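PDB 5NBH: fiber from Murine adenovirus 2, which probably attaches the virion to host cells, its distal domain, the part modelled here, binding N-acetylglucosamine. Local coordinates for residues R94-N97 with E102-D105; G131-E136 with C220-Q225. All blocks are in the same frame, centred on the assembly; numbering follows the deposited sequence. Where two conformers were deposited one is given.

Interaction 1 of 2, residues R94-N97 with E102-D105; sequences RLRN and EYAD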
loop_
_atom_site.group_PDB
_atom_site.type_symbol
_atom_site.label_atom_id
_atom_site.label_comp_id
_atom_site.label_asym_id
_atom_site.label_seq_id
_atom_site.Cartn_x
_atom_site.Cartn_y
_atom_site.Cartn_z
ATOM N N ARG A 94 -15.851 2.242 18.468
ATOM C CA ARG A 94 -15.815 1.693 19.815
ATOM C C ARG A 94 -15.967 0.177 19.735
ATOM O O ARG A 94 -16.914 -0.324 19.070
ATOM C CB ARG A 94 -16.975 2.297 20.604
ATOM C CG ARG A 94 -16.969 1.936 22.070
ATOM C CD ARG A 94 -15.659 2.380 22.659
ATOM N NE ARG A 94 -15.808 2.720 24.047
ATOM C CZ ARG A 94 -14.912 3.404 24.719
ATOM N NH1 ARG A 94 -13.792 3.785 24.122
ATOM N NH2 ARG A 94 -15.143 3.678 25.983
ATOM N N LEU A 95 -14.998 -0.540 20.333
ATOM C CA LEU A 95 -14.944 -1.988 20.360
ATOM C C LEU A 95 -14.928 -2.475 21.796
ATOM O O LEU A 95 -14.320 -1.859 22.649
ATOM C CB LEU A 95 -13.687 -2.513 19.661
ATOM C CG LEU A 95 -13.570 -2.105 18.195
ATOM C CD1 LEU A 95 -12.266 -2.567 17.627
ATOM C CD2 LEU A 95 -14.725 -2.664 17.414
ATOM N N ARG A 96 -15.608 -3.575 22.034
ATOM C CA ARG A 96 -15.587 -4.240 23.349
ATOM C C ARG A 96 -14.793 -5.537 23.267
ATOM O O ARG A 96 -14.922 -6.303 22.288
ATOM C CB ARG A 96 -17.011 -4.542 23.777
ATOM C CG ARG A 96 -17.125 -5.111 25.170
ATOM C CD ARG A 96 -18.566 -5.236 25.595
ATOM N NE ARG A 96 -18.680 -5.671 26.985
ATOM C CZ ARG A 96 -19.806 -5.726 27.690
ATOM N NH1 ARG A 96 -20.978 -5.412 27.134
ATOM N NH2 ARG A 96 -19.767 -6.143 28.949
ATOM N N ASN A 97 -13.996 -5.810 24.305
ATOM C CA ASN A 97 -13.294 -7.068 24.442
ATOM C C ASN A 97 -14.252 -8.150 24.941
ATOM O O ASN A 97 -14.384 -8.378 26.169
ATOM C CB ASN A 97 -12.114 -6.928 25.406
ATOM C CG ASN A 97 -11.433 -8.252 25.694
ATOM O OD1 ASN A 97 -11.574 -9.235 24.946
ATOM N ND2 ASN A 97 -10.698 -8.300 26.808
ATOM N N GLU A 102 -14.248 -4.067 29.142
ATOM C CA GLU A 102 -12.991 -3.538 28.612
ATOM C C GLU A 102 -13.277 -3.110 27.180
ATOM O O GLU A 102 -13.863 -3.894 26.402
ATOM C CB GLU A 102 -11.905 -4.598 28.621
ATOM C CG GLU A 102 -11.412 -4.983 30.018
ATOM C CD GLU A 102 -10.318 -6.028 30.016
ATOM O OE1 GLU A 102 -9.760 -6.379 28.930
ATOM O OE2 GLU A 102 -10.012 -6.529 31.145
ATOM N N TYR A 103 -12.866 -1.891 26.855
ATOM C CA TYR A 103 -13.172 -1.283 25.546
ATOM C C TYR A 103 -11.925 -0.649 24.912
ATOM O O TYR A 103 -10.937 -0.389 25.589
ATOM C CB TYR A 103 -14.253 -0.224 25.705
ATOM C CG TYR A 103 -15.576 -0.763 26.212
ATOM C CD1 TYR A 103 -15.770 -1.013 27.582
ATOM C CD2 TYR A 103 -16.604 -1.089 25.336
ATOM C CE1 TYR A 103 -16.987 -1.512 28.050
ATOM C CE2 TYR A 103 -17.818 -1.606 25.802
ATOM C CZ TYR A 103 -18.003 -1.805 27.148
ATOM O OH TYR A 103 -19.195 -2.317 27.603
ATOM N N ALA A 104 -12.009 -0.412 23.607
ATOM C CA ALA A 104 -10.982 0.301 22.852
ATOM C C ALA A 104 -11.645 1.155 21.768
ATOM O O ALA A 104 -12.767 0.891 21.359
ATOM C CB ALA A 104 -10.017 -0.668 22.233
ATOM N N ASP A 105 -10.918 2.172 21.321
ATOM C CA ASP A 105 -11.294 2.971 20.145
ATOM C C ASP A 105 -10.346 2.576 19.031
ATOM O O ASP A 105 -9.142 2.445 19.266
ATOM C CB ASP A 105 -11.092 4.444 20.420
ATOM C CG ASP A 105 -12.257 5.066 21.179
ATOM O OD1 ASP A 105 -13.275 4.390 21.395
ATOM O OD2 ASP A 105 -12.141 6.253 21.536
#
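Leu95 and Ala104 pair antiparallel across the A-B hairpin of the fibre head, each N-H answering the other's carbonyl: Leu95 N reaches Ala104 O at 2.8 Å, and Ala104 N returns to Leu95 O at 2.9 Å. A third backbone bond, Asn97 N to Glu102 O at 2.8 Å, is nearly straight at 173°.

Beyond it Asn97 ND2 gives a hydrogen to Glu102 OE1 at 3.0 Å, in the plane of its own amide but from above the carboxylate plane. Asn97 OD1 is taken by Thr134 N, which fixes the amide at both ends. Both residues belong to the N-acetylglucosamine site, unliganded in this chain.

On the Arg94 and Tyr103 face, one deposited conformer of Arg94 sets NH1 2.8 Å from Asp105 OD1 in a salt bridge whose hydrogen bond is bent to 141°, while NH2 pairs with Glu126. Arg96 runs extended alongside Tyr103, its CG 4.1 Å from the ring centroid in an off-centre CH-pi contact; its NE bonds to Tyr100 O in the turn.

Asp105 bonds by backbone to Thr124 of strand 116-125, and Tyr103 to Glu126 just past it. Leu95 and Ala104 face the sandwich interior and pack on Trp135 of strand 131-140.

Interaction 2 of 2, residues G131-E136 with C220-Q225; sequences GTQTWE and CKPIFQ
Gln133 and Pro222 mark the nearest approach of two backbones that share no hydrogen bond, their CA atoms 8.1 Å apart. The gap is that of a beta sandwich: 131-136 is the start of strand D, at the edge of the GHID sheet, and 220-225 leads into strand J of the ABCJ sheet, so only side chains bridge the interior.

The backbones are tied within their own sheets. Gln133 and Trp135 bond to Ser215 and Leu213 on strand 208-217, and Pro222 bonds to Gly125. From these positions Gln133, Trp135, Pro222 and Phe224 all aim their CB atoms across the gap, and all four are buried.

Pro222 is the meeting point. Its CG comes to the edge of the Trp135 indole, close to the ring plane, 3.8 Å from CZ2, and the two side chains meet at about a right angle. The same CG lies 4.0 Å from Gln133 CD. Gln133 gets there by a fold in its chain: chi2 of 80° bends the amide round toward the proline. Its CB meanwhile sits over one face of the indole, 3.1 Å above the plane and toward the rim, so proline and glutamine address the tryptophan from different directions.

Gln133 is a residue of the N-acetylglucosamine site, as is Thr132 before it. The proline thus touches the side chain of a site residue from the interior side, with Asn97 and Glu102 close on the A-B hairpin.

Further along strand J, Phe224 brings its ring among Val123, Ile184 and Cys198, from both sheets. Its edge turns to the indole nitrogen: Phe224 CZ stops 4.3 Å from Trp135 NE1, which gives its hydrogen to Ser215 OG.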
loop_
_atom_site.group_PDB
_atom_site.type_symbol
_atom_site.label_atom_id
_atom_site.label_comp_id
_atom_site.label_asym_id
_atom_site.label_seq_id
_atom_site.Cartn_x
_atom_site.Cartn_y
_atom_site.Cartn_z
ATOM N N GLY A 131 -3.553 -10.838 29.651
ATOM C CA GLY A 131 -4.303 -11.872 28.978
ATOM C C GLY A 131 -4.448 -11.524 27.514
ATOM O O GLY A 131 -3.647 -10.782 26.988
ATOM N N THR A 132 -5.456 -12.093 26.871
ATOM C CA THR A 132 -5.642 -11.930 25.426
ATOM C C THR A 132 -6.984 -11.277 25.190
ATOM O O THR A 132 -7.995 -11.787 25.692
ATOM C CB THR A 132 -5.545 -13.265 24.700
ATOM O OG1 THR A 132 -4.210 -13.787 24.863
ATOM C CG2 THR A 132 -5.858 -13.111 23.198
ATOM N N GLN A 133 -7.008 -10.159 24.448
ATOM C CA GLN A 133 -8.271 -9.449 24.146
ATOM C C GLN A 133 -8.753 -9.849 22.761
ATOM O O GLN A 133 -7.935 -10.086 21.871
ATOM C CB GLN A 133 -8.126 -7.911 24.174
ATOM C CG GLN A 133 -7.577 -7.358 25.479
ATOM C CD GLN A 133 -6.062 -7.476 25.585
ATOM O OE1 GLN A 133 -5.346 -7.196 24.631
ATOM N NE2 GLN A 133 -5.567 -7.858 26.759
ATOM N N THR A 134 -10.067 -9.885 22.575
ATOM C CA THR A 134 -10.661 -10.260 21.302
ATOM C C THR A 134 -11.426 -9.072 20.787
ATOM O O THR A 134 -12.349 -8.593 21.447
ATOM C CB THR A 134 -11.595 -11.507 21.422
ATOM O OG1 THR A 134 -10.841 -12.655 21.822
ATOM C CG2 THR A 134 -12.197 -11.832 20.082
ATOM N N TRP A 135 -11.021 -8.576 19.605
ATOM C CA TRP A 135 -11.641 -7.433 18.967
ATOM C C TRP A 135 -12.281 -7.990 17.710
ATOM O O TRP A 135 -11.567 -8.544 16.861
ATOM C CB TRP A 135 -10.610 -6.355 18.615
ATOM C CG TRP A 135 -9.666 -6.020 19.754
ATOM C CD1 TRP A 135 -8.358 -6.374 19.842
ATOM C CD2 TRP A 135 -9.983 -5.339 20.985
ATOM N NE1 TRP A 135 -7.832 -5.941 21.020
ATOM C CE2 TRP A 135 -8.805 -5.294 21.742
ATOM C CE3 TRP A 135 -11.149 -4.753 21.508
ATOM C CZ2 TRP A 135 -8.747 -4.685 22.998
ATOM C CZ3 TRP A 135 -11.097 -4.156 22.782
ATOM C CH2 TRP A 135 -9.919 -4.125 23.507
ATOM N N GLU A 136 -13.584 -7.826 17.566
ATOM C CA GLU A 136 -14.323 -8.456 16.469
ATOM C C GLU A 136 -14.938 -7.381 15.611
ATOM O O GLU A 136 -15.655 -6.519 16.125
ATOM C CB GLU A 136 -15.413 -9.380 17.030
ATOM C CG GLU A 136 -16.152 -10.232 16.007
ATOM C CD GLU A 136 -17.207 -11.119 16.676
ATOM O OE1 GLU A 136 -16.971 -12.311 16.904
ATOM O OE2 GLU A 136 -18.290 -10.597 16.932
ATOM N N CYS A 220 -0.217 -4.110 30.563
ATOM C CA CYS A 220 -0.419 -2.861 29.854
ATOM C C CYS A 220 -1.762 -2.783 29.156
ATOM O O CYS A 220 -2.477 -3.769 28.981
ATOM C CB CYS A 220 0.724 -2.630 28.847
ATOM S SG CYS A 220 0.961 -3.917 27.606
ATOM N N LYS A 221 -2.084 -1.569 28.763
ATOM C CA LYS A 221 -3.232 -1.292 27.913
ATOM C C LYS A 221 -2.921 -1.778 26.508
ATOM O O LYS A 221 -1.825 -1.591 26.037
ATOM C CB LYS A 221 -3.501 0.201 27.860
ATOM C CG LYS A 221 -3.847 0.824 29.204
ATOM C CD LYS A 221 -4.267 2.263 29.020
ATOM C CE LYS A 221 -4.708 2.906 30.318
ATOM N NZ LYS A 221 -3.562 3.390 31.108
ATOM N N PRO A 222 -3.908 -2.358 25.820
ATOM C CA PRO A 222 -3.694 -2.753 24.424
ATOM C C PRO A 222 -3.777 -1.520 23.521
ATOM O O PRO A 222 -4.850 -1.059 23.180
ATOM C CB PRO A 222 -4.785 -3.805 24.172
ATOM C CG PRO A 222 -5.856 -3.480 25.168
ATOM C CD PRO A 222 -5.197 -2.829 26.356
ATOM N N ILE A 223 -2.618 -0.951 23.232
ATOM C CA ILE A 223 -2.503 0.251 22.439
ATOM C C ILE A 223 -1.421 -0.037 21.410
ATOM O O ILE A 223 -0.258 -0.095 21.758
ATOM C CB ILE A 223 -2.093 1.467 23.289
ATOM C CG1 ILE A 223 -3.146 1.728 24.351
ATOM C CG2 ILE A 223 -1.899 2.690 22.397
ATOM C CD1 ILE A 223 -2.853 2.926 25.244
ATOM N N PHE A 224 -1.833 -0.270 20.168
ATOM C CA PHE A 224 -0.953 -0.747 19.110
ATOM C C PHE A 224 -1.512 -0.458 17.724
ATOM O O PHE A 224 -2.698 -0.198 17.622
ATOM C CB PHE A 224 -0.736 -2.254 19.243
ATOM C CG PHE A 224 -1.984 -3.067 19.125
ATOM C CD1 PHE A 224 -2.772 -3.335 20.243
ATOM C CD2 PHE A 224 -2.367 -3.600 17.912
ATOM C CE1 PHE A 224 -3.919 -4.117 20.139
ATOM C CE2 PHE A 224 -3.512 -4.373 17.806
ATOM C CZ PHE A 224 -4.296 -4.620 18.914
ATOM N N GLN A 225 -0.652 -0.519 16.691
ATOM C CA GLN A 225 -1.046 -0.472 15.270
ATOM C C GLN A 225 -0.586 -1.790 14.643
ATOM O O GLN A 225 0.465 -2.339 15.001
ATOM C CB GLN A 225 -0.420 0.732 14.475
ATOM C CG GLN A 225 -0.858 0.836 12.984
ATOM C CD GLN A 225 -0.318 2.045 12.162
ATOM O OE1 GLN A 225 0.555 1.875 11.307
ATOM N NE2 GLN A 225 -0.931 3.207 12.325
#

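Overall arrangement
Both contacts belong to one beta sandwich, their centres about 9 Å apart. Interaction 1 is a local hairpin within the ABCJ sheet, partly buried, with a charged outer face and an apolar inner one; interaction 2 joins residues far apart in sequence across the fully buried interior, by packing alone. They meet at Trp135, whose ring has Ala104 CB 3.7 Å from its CH2, and where the amide of Asn97 reaches strand 131-140. Asn97 and Glu102 from the first, with Thr132 and Gln133 from the second, belong to the N-acetylglucosamine site, which their positions suggest lies where strand D runs beside the A-B turn.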